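PDB 5OEY: FBP protein from Leishmania major, which probably catalyses the hydrolysis of fructose 1,6-bisphosphate to fructose 6-phosphate and phosphate, using divalent metal ions and working as a homotetramer. Local coordinates for residues Leu55-Gly60 and Asn125-Val130; Asp118-Ser123 and Val130-Ile135; Gly189-Pro194 and Leu201-Ile206. All coordinates share one frame; numbering follows the deposited sequence.

Interaction 1: Leu55-Gly60 and Asn125-Val130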
loop_
_atom_site.group_PDB
_atom_site.type_symbol
_atom_site.label_atom_id
_atom_site.label_comp_id
_atom_site.label_asym_id
_atom_site.label_seq_id
_atom_site.Cartn_x
_atom_site.Cartn_y
_atom_site.Cartn_z
ATOM N N LEU C 55 17.065 -7.938 -7.380
ATOM C CA LEU C 55 18.230 -7.513 -6.651
ATOM C C LEU C 55 19.386 -7.977 -7.549
ATOM O O LEU C 55 19.217 -8.855 -8.429
ATOM C CB LEU C 55 18.134 -8.035 -5.192
ATOM C CG LEU C 55 17.308 -7.115 -4.263
ATOM C CD1 LEU C 55 17.530 -7.536 -2.826
ATOM C CD2 LEU C 55 17.655 -5.635 -4.445
ATOM N N GLY C 56 20.523 -7.316 -7.403
ATOM C CA GLY C 56 21.675 -7.566 -8.262
ATOM C C GLY C 56 21.660 -6.931 -9.644
ATOM O O GLY C 56 21.248 -5.788 -9.797
ATOM N N TYR C 57 22.124 -7.698 -10.638
ATOM C CA TYR C 57 22.666 -7.186 -11.902
ATOM C C TYR C 57 22.283 -8.053 -13.067
ATOM O O TYR C 57 22.042 -9.235 -12.872
ATOM C CB TYR C 57 24.177 -7.215 -11.818
ATOM C CG TYR C 57 24.710 -6.179 -10.891
ATOM C CD1 TYR C 57 24.889 -6.451 -9.527
ATOM C CD2 TYR C 57 24.981 -4.895 -11.350
ATOM C CE1 TYR C 57 25.347 -5.471 -8.652
ATOM C CE2 TYR C 57 25.444 -3.909 -10.489
ATOM C CZ TYR C 57 25.626 -4.208 -9.140
ATOM O OH TYR C 57 26.069 -3.240 -8.286
ATOM N N ILE C 58 22.262 -7.481 -14.268
ATOM C CA ILE C 58 21.951 -8.257 -15.491
ATOM C C ILE C 58 23.239 -9.015 -15.904
ATOM O O ILE C 58 24.359 -8.574 -15.593
ATOM C CB ILE C 58 21.337 -7.433 -16.673
ATOM C CG1 ILE C 58 20.956 -5.976 -16.348
ATOM C CG2 ILE C 58 20.142 -8.159 -17.296
ATOM C CD1 ILE C 58 21.242 -5.027 -17.484
ATOM N N ALA C 59 23.092 -10.163 -16.576
ATOM C CA ALA C 59 24.226 -11.144 -16.684
ATOM C C ALA C 59 25.328 -10.936 -17.781
ATOM O O ALA C 59 26.360 -11.603 -17.703
ATOM C CB ALA C 59 23.691 -12.581 -16.736
ATOM N N GLY C 60 25.148 -10.009 -18.735
ATOM C CA GLY C 60 25.991 -9.936 -19.955
ATOM C C GLY C 60 27.382 -9.350 -19.800
ATOM O O GLY C 60 27.633 -8.556 -18.903
ATOM N N ASN C 125 24.062 0.218 -4.246
ATOM C CA ASN C 125 23.652 0.279 -2.865
ATOM C C ASN C 125 22.421 -0.568 -2.576
ATOM O O ASN C 125 22.092 -0.793 -1.415
ATOM C CB ASN C 125 23.273 1.706 -2.555
ATOM C CG ASN C 125 24.396 2.499 -1.966
ATOM O OD1 ASN C 125 25.413 1.951 -1.557
ATOM N ND2 ASN C 125 24.202 3.796 -1.893
ATOM N N ILE C 126 21.746 -1.067 -3.598
ATOM C CA ILE C 126 20.386 -1.540 -3.395
ATOM C C ILE C 126 20.405 -2.835 -2.668
ATOM O O ILE C 126 19.600 -3.063 -1.763
ATOM C CB ILE C 126 19.618 -1.758 -4.705
ATOM C CG1 ILE C 126 19.805 -0.558 -5.603
ATOM C CG2 ILE C 126 18.141 -2.015 -4.424
ATOM C CD1 ILE C 126 19.651 -0.875 -7.064
ATOM N N ASP C 127 21.281 -3.722 -3.108
ATOM C CA ASP C 127 21.428 -5.011 -2.458
ATOM C C ASP C 127 21.656 -4.925 -0.959
ATOM O O ASP C 127 21.309 -5.881 -0.255
ATOM C CB ASP C 127 22.556 -5.823 -3.071
ATOM C CG ASP C 127 22.360 -6.104 -4.543
ATOM O OD1 ASP C 127 21.389 -5.588 -5.137
ATOM O OD2 ASP C 127 23.179 -6.852 -5.106
ATOM N N ALA C 128 22.215 -3.817 -0.479
ATOM C CA ALA C 128 22.398 -3.593 0.963
ATOM C C ALA C 128 21.379 -2.662 1.628
ATOM O O ALA C 128 21.592 -2.209 2.767
ATOM C CB ALA C 128 23.807 -3.093 1.226
ATOM N N ASN C 129 20.293 -2.372 0.921
ATOM C CA ASN C 129 19.228 -1.470 1.386
ATOM C C ASN C 129 19.693 -0.077 1.829
ATOM O O ASN C 129 19.168 0.490 2.779
ATOM C CB ASN C 129 18.442 -2.151 2.507
ATOM C CG ASN C 129 17.046 -1.620 2.653
ATOM O OD1 ASN C 129 16.537 -0.876 1.804
ATOM N ND2 ASN C 129 16.412 -1.992 3.737
ATOM N N VAL C 130 20.698 0.446 1.147
ATOM C CA VAL C 130 21.223 1.782 1.398
ATOM C C VAL C 130 20.484 2.679 0.411
ATOM O O VAL C 130 20.136 2.229 -0.685
ATOM C CB VAL C 130 22.762 1.802 1.178
ATOM C CG1 VAL C 130 23.365 3.201 1.308
ATOM C CG2 VAL C 130 23.447 0.834 2.146
#
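The carboxylate of Asp127 reaches across to the backbone of Gly56, whose N-H meets Asp127 OD1 at 3.0 Å with a fairly straight N-H...O angle of 159°. The donor arrives on the syn side of that oxygen, tilted 27° out of the carboxylate plane. Asp127 can make this reach because its CG stands beside its own backbone N and opposite the carbonyl carbon (chi1 -60°), which runs the acid alongside the Leu55 side chain, in the opposite direction. The close-packed part lies next to this bond: the CD2 branch of Leu55 touches the CG2 branch of Ile126 at 3.7 Å, and the same CD2 lies 3.8 Å from Asp127 OD1. Beyond Gly56 the contact thins. Tyr57 approaches only obliquely, with CE1 4.4 Å from Asp127 OD2, and Ile58 to Gly60 are exposed and make no contact with 125-130, though Ile58 still touches Val75; Ala59 is poorly ordered. This exposed stretch belongs to a loop that probably corresponds to the dynamic loop of class 1 fructose-1,6-bisphosphatases, here attached to the turn 125-130 by a single hydrogen bond. His203 and Tyr262 of a second subunit pack on Leu55 and Asp127, respectively. Segment 55-60 lies in the loop between helices 27-48 and 72-87, while Ile126, on the turn joining strands 113-121 and 132-140, packs inward against Leu73 of that second helix and Val132 of the second strand.

Interaction 2: Asp118-Ser123 and Val130-Ile135. With MN (manganese (II) ion), chain N; MN (manganese (II) ion), chain O; PO4 (phosphate ion), chain M.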
loop_
_atom_site.group_PDB
_atom_site.type_symbol
_atom_site.label_atom_id
_atom_site.label_comp_id
_atom_site.label_asym_id
_atom_site.label_seq_id
_atom_site.Cartn_x
_atom_site.Cartn_y
_atom_site.Cartn_z
ATOM N N ASP C 118 19.293 10.810 -14.502
ATOM C CA ASP C 118 19.877 9.584 -13.973
ATOM C C ASP C 118 18.714 8.850 -13.329
ATOM O O ASP C 118 18.281 9.218 -12.249
ATOM C CB ASP C 118 20.952 9.900 -12.921
ATOM C CG ASP C 118 21.601 8.663 -12.344
ATOM O OD1 ASP C 118 21.330 7.533 -12.787
ATOM O OD2 ASP C 118 22.437 8.811 -11.480
ATOM N N PRO C 119 18.194 7.827 -13.989
ATOM C CA PRO C 119 16.960 7.234 -13.500
ATOM C C PRO C 119 17.116 6.457 -12.197
ATOM O O PRO C 119 16.141 6.339 -11.449
ATOM C CB PRO C 119 16.563 6.298 -14.641
ATOM C CG PRO C 119 17.867 5.872 -15.212
ATOM C CD PRO C 119 18.697 7.119 -15.175
ATOM N N LEU C 120 18.320 5.967 -11.929
ATOM C CA LEU C 120 18.630 5.383 -10.625
ATOM C C LEU C 120 20.078 5.589 -10.210
ATOM O O LEU C 120 20.985 4.997 -10.772
ATOM C CB LEU C 120 18.304 3.901 -10.598
ATOM C CG LEU C 120 18.388 3.207 -9.245
ATOM C CD1 LEU C 120 17.408 3.802 -8.251
ATOM C CD2 LEU C 120 18.028 1.764 -9.435
ATOM N N ASP C 121 20.254 6.433 -9.204
ATOM C CA ASP C 121 21.547 6.803 -8.683
ATOM C C ASP C 121 21.871 5.992 -7.436
ATOM O O ASP C 121 21.071 5.889 -6.540
ATOM C CB ASP C 121 21.569 8.290 -8.350
ATOM C CG ASP C 121 22.843 8.706 -7.644
ATOM O OD1 ASP C 121 23.904 8.754 -8.308
ATOM O OD2 ASP C 121 22.743 8.948 -6.412
ATOM N N GLY C 122 23.063 5.412 -7.429
ATOM C CA GLY C 122 23.555 4.582 -6.347
ATOM C C GLY C 122 23.239 3.112 -6.504
ATOM O O GLY C 122 23.186 2.416 -5.519
ATOM N N SER C 123 23.042 2.641 -7.735
ATOM C CA SER C 123 22.462 1.312 -7.963
ATOM C C SER C 123 23.254 0.163 -7.332
ATOM O O SER C 123 22.687 -0.903 -7.115
ATOM C CB SER C 123 22.198 1.042 -9.462
ATOM O OG SER C 123 22.703 2.086 -10.306
ATOM N N VAL C 130 20.698 0.446 1.147
ATOM C CA VAL C 130 21.223 1.782 1.398
ATOM C C VAL C 130 20.484 2.679 0.411
ATOM O O VAL C 130 20.136 2.229 -0.685
ATOM C CB VAL C 130 22.762 1.802 1.178
ATOM C CG1 VAL C 130 23.365 3.201 1.308
ATOM C CG2 VAL C 130 23.447 0.834 2.146
ATOM N N SER C 131 20.322 3.958 0.757
ATOM C CA SER C 131 19.507 4.829 -0.051
ATOM C C SER C 131 20.003 4.977 -1.487
ATOM O O SER C 131 21.190 4.819 -1.798
ATOM C CB SER C 131 19.263 6.186 0.612
ATOM O OG SER C 131 20.450 6.852 0.977
ATOM N N VAL C 132 19.055 5.229 -2.372
ATOM C CA VAL C 132 19.303 5.475 -3.783
ATOM C C VAL C 132 18.383 6.613 -4.201
ATOM O O VAL C 132 17.584 7.080 -3.397
ATOM C CB VAL C 132 19.055 4.225 -4.614
ATOM C CG1 VAL C 132 20.092 3.177 -4.276
ATOM C CG2 VAL C 132 17.674 3.668 -4.377
ATOM N N GLY C 133 18.509 7.078 -5.431
ATOM C CA GLY C 133 17.735 8.217 -5.878
ATOM C C GLY C 133 17.571 8.294 -7.384
ATOM O O GLY C 133 18.041 7.439 -8.104
ATOM N N SER C 134 16.918 9.344 -7.863
ATOM C CA SER C 134 16.839 9.639 -9.285
ATOM C C SER C 134 17.138 11.111 -9.396
ATOM O O SER C 134 16.806 11.870 -8.493
ATOM C CB SER C 134 15.443 9.336 -9.805
ATOM O OG SER C 134 15.078 7.997 -9.596
ATOM N N ILE C 135 17.746 11.542 -10.492
ATOM C CA ILE C 135 18.108 12.961 -10.676
ATOM C C ILE C 135 17.668 13.396 -12.069
ATOM O O ILE C 135 17.778 12.634 -13.007
ATOM C CB ILE C 135 19.618 13.186 -10.540
ATOM C CG1 ILE C 135 20.130 12.614 -9.221
ATOM C CG2 ILE C 135 19.969 14.672 -10.593
ATOM C CD1 ILE C 135 21.634 12.430 -9.174
HETATM MN MN MN N . 22.492 5.924 -12.225
HETATM MN MN MN O . 24.258 8.426 -10.430
HETATM P P PO4 M . 25.089 5.505 -10.592
HETATM O O1 PO4 M . 26.010 5.540 -11.797
HETATM O O2 PO4 M . 25.317 6.626 -9.638
HETATM O O3 PO4 M . 25.233 4.192 -9.855
HETATM O O4 PO4 M . 23.698 5.653 -11.158
HETATM O O HOH W 1 21.579 4.705 -13.251
#
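Segments 118-123 and 130-135 form an antiparallel beta hairpin whose two hydrogen-bonded pairs, Asp118 with Ile135 and Asp121 with Gly133, are one residue out of step, a beta bulge at the corner made by Pro119 and Leu120. The sequence Asp118-Pro119-Leu120-Asp121-Gly122 is the metal-binding motif of the fructose-1,6-bisphosphatase family. Each pair is tied in both directions, and the Asp121 N-H points almost straight at Gly133 O, 2.7 Å away at 177°. The bulge and corner present both acids on one face, beside Ile135. Asp118 extends with CG opposite its backbone N (chi1 -180°), which carries the carboxylate out to bridge the two manganese ions: OD1 lies 2.1 Å from one, OD2 2.1 Å from the other. Asp121 OD1 binds the second ion at 2.2 Å, while its OD2 accepts from Val253 N at the start of helix 252-262, and the two bonds together fix the rotation of the carboxylate. Leu120 lends its carbonyl oxygen to the first ion; Glu97 and Glu284 add a ligand to the first and second ion, respectively. A phosphate ion sits between the metals and the turn; its O2 binds the second manganese at 2.2 Å, and Gly122 N and Ser123 N add weak bonds. Away from the metals, Leu120 CD1 packs obliquely on Val132 CG2, toward helix 72-87. Tyr173 OH is a second partner of the Ser134 hydroxyl, whose OG donates to Pro119 O at 2.7 Å from 48° above the carbonyl plane.

Interaction 3: Gly189-Pro194 and Leu201-Ile206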
loop_
_atom_site.group_PDB
_atom_site.type_symbol
_atom_site.label_atom_id
_atom_site.label_comp_id
_atom_site.label_asym_id
_atom_site.label_seq_id
_atom_site.Cartn_x
_atom_site.Cartn_y
_atom_site.Cartn_z
ATOM N N GLY C 189 10.902 20.744 -0.803
ATOM C CA GLY C 189 10.965 19.309 -0.607
ATOM C C GLY C 189 9.609 18.694 -0.324
ATOM O O GLY C 189 8.835 19.204 0.489
ATOM N N PHE C 190 9.355 17.547 -0.945
ATOM C CA PHE C 190 8.092 16.854 -0.803
ATOM C C PHE C 190 8.329 15.440 -0.307
ATOM O O PHE C 190 9.446 14.937 -0.410
ATOM C CB PHE C 190 7.377 16.849 -2.155
ATOM C CG PHE C 190 7.008 18.223 -2.641
ATOM C CD1 PHE C 190 7.966 19.062 -3.209
ATOM C CD2 PHE C 190 5.713 18.683 -2.511
ATOM C CE1 PHE C 190 7.637 20.334 -3.642
ATOM C CE2 PHE C 190 5.373 19.951 -2.954
ATOM C CZ PHE C 190 6.339 20.778 -3.526
ATOM N N THR C 191 7.274 14.818 0.224
ATOM C CA THR C 191 7.331 13.451 0.742
ATOM C C THR C 191 6.139 12.665 0.228
ATOM O O THR C 191 5.012 13.121 0.284
ATOM C CB THR C 191 7.368 13.404 2.304
ATOM O OG1 THR C 191 8.514 14.120 2.805
ATOM C CG2 THR C 191 7.477 11.972 2.811
ATOM N N LEU C 192 6.403 11.473 -0.283
ATOM C CA LEU C 192 5.362 10.622 -0.830
ATOM C C LEU C 192 4.454 10.147 0.290
ATOM O O LEU C 192 4.918 9.621 1.284
ATOM C CB LEU C 192 5.967 9.415 -1.552
ATOM C CG LEU C 192 5.036 8.379 -2.191
ATOM C CD1 LEU C 192 4.116 9.012 -3.215
ATOM C CD2 LEU C 192 5.853 7.281 -2.854
ATOM N N ASP C 193 3.157 10.392 0.135
ATOM C CA ASP C 193 2.144 9.750 0.962
ATOM C C ASP C 193 1.733 8.466 0.280
ATOM O O ASP C 193 0.964 8.509 -0.673
ATOM C CB ASP C 193 0.913 10.631 1.149
ATOM C CG ASP C 193 -0.045 10.064 2.176
ATOM O OD1 ASP C 193 -0.022 8.825 2.469
ATOM O OD2 ASP C 193 -0.832 10.858 2.724
ATOM N N PRO C 194 2.205 7.320 0.787
ATOM C CA PRO C 194 1.891 6.083 0.078
ATOM C C PRO C 194 0.397 5.722 0.074
ATOM O O PRO C 194 -0.062 5.030 -0.840
ATOM C CB PRO C 194 2.708 5.033 0.822
ATOM C CG PRO C 194 2.852 5.581 2.185
ATOM C CD PRO C 194 2.973 7.063 2.021
ATOM N N LEU C 201 3.947 18.470 0.233
ATOM C CA LEU C 201 4.925 19.447 0.690
ATOM C C LEU C 201 5.228 19.296 2.182
ATOM O O LEU C 201 4.344 19.445 3.011
ATOM C CB LEU C 201 4.412 20.863 0.456
ATOM C CG LEU C 201 5.289 22.041 0.896
ATOM C CD1 LEU C 201 6.585 22.050 0.106
ATOM C CD2 LEU C 201 4.542 23.345 0.665
ATOM N N THR C 202 6.480 18.967 2.503
ATOM C CA THR C 202 6.949 18.762 3.891
ATOM C C THR C 202 8.147 19.609 4.262
ATOM O O THR C 202 8.302 19.939 5.425
ATOM C CB THR C 202 7.344 17.288 4.150
ATOM O OG1 THR C 202 8.283 16.853 3.149
ATOM C CG2 THR C 202 6.112 16.367 4.136
ATOM N N HIS C 203 8.996 19.960 3.289
ATOM C CA HIS C 203 10.222 20.747 3.535
ATOM C C HIS C 203 10.234 21.980 2.626
ATOM O O HIS C 203 10.962 22.026 1.641
ATOM C CB HIS C 203 11.461 19.896 3.289
ATOM C CG HIS C 203 11.587 18.729 4.208
ATOM N ND1 HIS C 203 10.753 17.634 4.140
ATOM C CD2 HIS C 203 12.477 18.463 5.191
ATOM C CE1 HIS C 203 11.109 16.750 5.055
ATOM N NE2 HIS C 203 12.154 17.229 5.709
ATOM N N PRO C 204 9.389 22.981 2.940
ATOM C CA PRO C 204 9.352 24.181 2.097
ATOM C C PRO C 204 10.568 25.075 2.342
ATOM O O PRO C 204 11.102 25.069 3.443
ATOM C CB PRO C 204 8.061 24.865 2.549
ATOM C CG PRO C 204 7.925 24.475 3.996
ATOM C CD PRO C 204 8.450 23.080 4.086
ATOM N N HIS C 205 10.987 25.813 1.315
ATOM C CA HIS C 205 12.129 26.757 1.377
ATOM C C HIS C 205 13.338 26.190 2.093
ATOM O O HIS C 205 13.734 26.671 3.142
ATOM C CB HIS C 205 11.710 28.109 1.989
ATOM C CG HIS C 205 10.529 28.726 1.298
ATOM N ND1 HIS C 205 9.318 28.939 1.930
ATOM C CD2 HIS C 205 10.354 29.101 0.008
ATOM C CE1 HIS C 205 8.456 29.438 1.062
ATOM N NE2 HIS C 205 9.060 29.548 -0.109
ATOM N N ILE C 206 13.895 25.133 1.519
ATOM C CA ILE C 206 15.102 24.491 2.045
ATOM C C ILE C 206 16.278 25.448 1.885
ATOM O O ILE C 206 16.550 25.947 0.806
ATOM C CB ILE C 206 15.393 23.149 1.336
ATOM C CG1 ILE C 206 14.367 22.102 1.792
ATOM C CG2 ILE C 206 16.808 22.662 1.634
ATOM C CD1 ILE C 206 14.312 20.846 0.951
#
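Gly189 O is gripped by two successive backbone donors, Thr202 N at 3.1 Å and His203 N at 2.9 Å, which marks a classic beta bulge in the antiparallel hairpin of strands 187-193 and 198-203. The Thr202 N-H lies in the carbonyl plane, whereas that of His203 comes from 36° above it, so one oxygen serves both residues. Gly189 N returns the pairing to His203 O at 2.8 Å. On one face Leu201 crosses the ring of Phe190: its CD1 lies over the ring, 4.1 Å from the centroid and 21° off the normal, a CH-pi contact, while Leu201 CB meets Phe190 CE2 at 3.7 Å. Tyr15 stacks edge-to-face with the same phenyl ring, bringing helix 12-19, which carries the AMP-binding residue Ile16, against the hairpin. Tyr57 of a second subunit meets the His203 ring. Thr202 turns OG1 into the position between its backbone N and carbonyl carbon (chi1 53°), and from there that hydroxyl joins two partners: Thr191 OG1 across the strands at 2.8 Å and, in the plane of the imidazole, His203 ND1 at 2.8 Å.

Overall arrangement
From the N terminus, segment 55-60 opens interaction 1, which closes a long loop containing helix 72-87 and strands 91-96 and 113-121. Before it closes, segment 118-123 opens interaction 2, so the two cross, and they share Val130; Asn125 ND2 reaches Ser131 O, and Ile126 packs on Leu120, seating the turn on the metal-site hairpin. Interaction 3 follows in series, closing a short hairpin near the edge of the same mixed sheet that carries interaction 2, with centres about 18 Å apart. Within the chain, interactions 1 and 3 do not touch, yet interaction 1 of one subunit and interaction 3 of another meet in the tetramer.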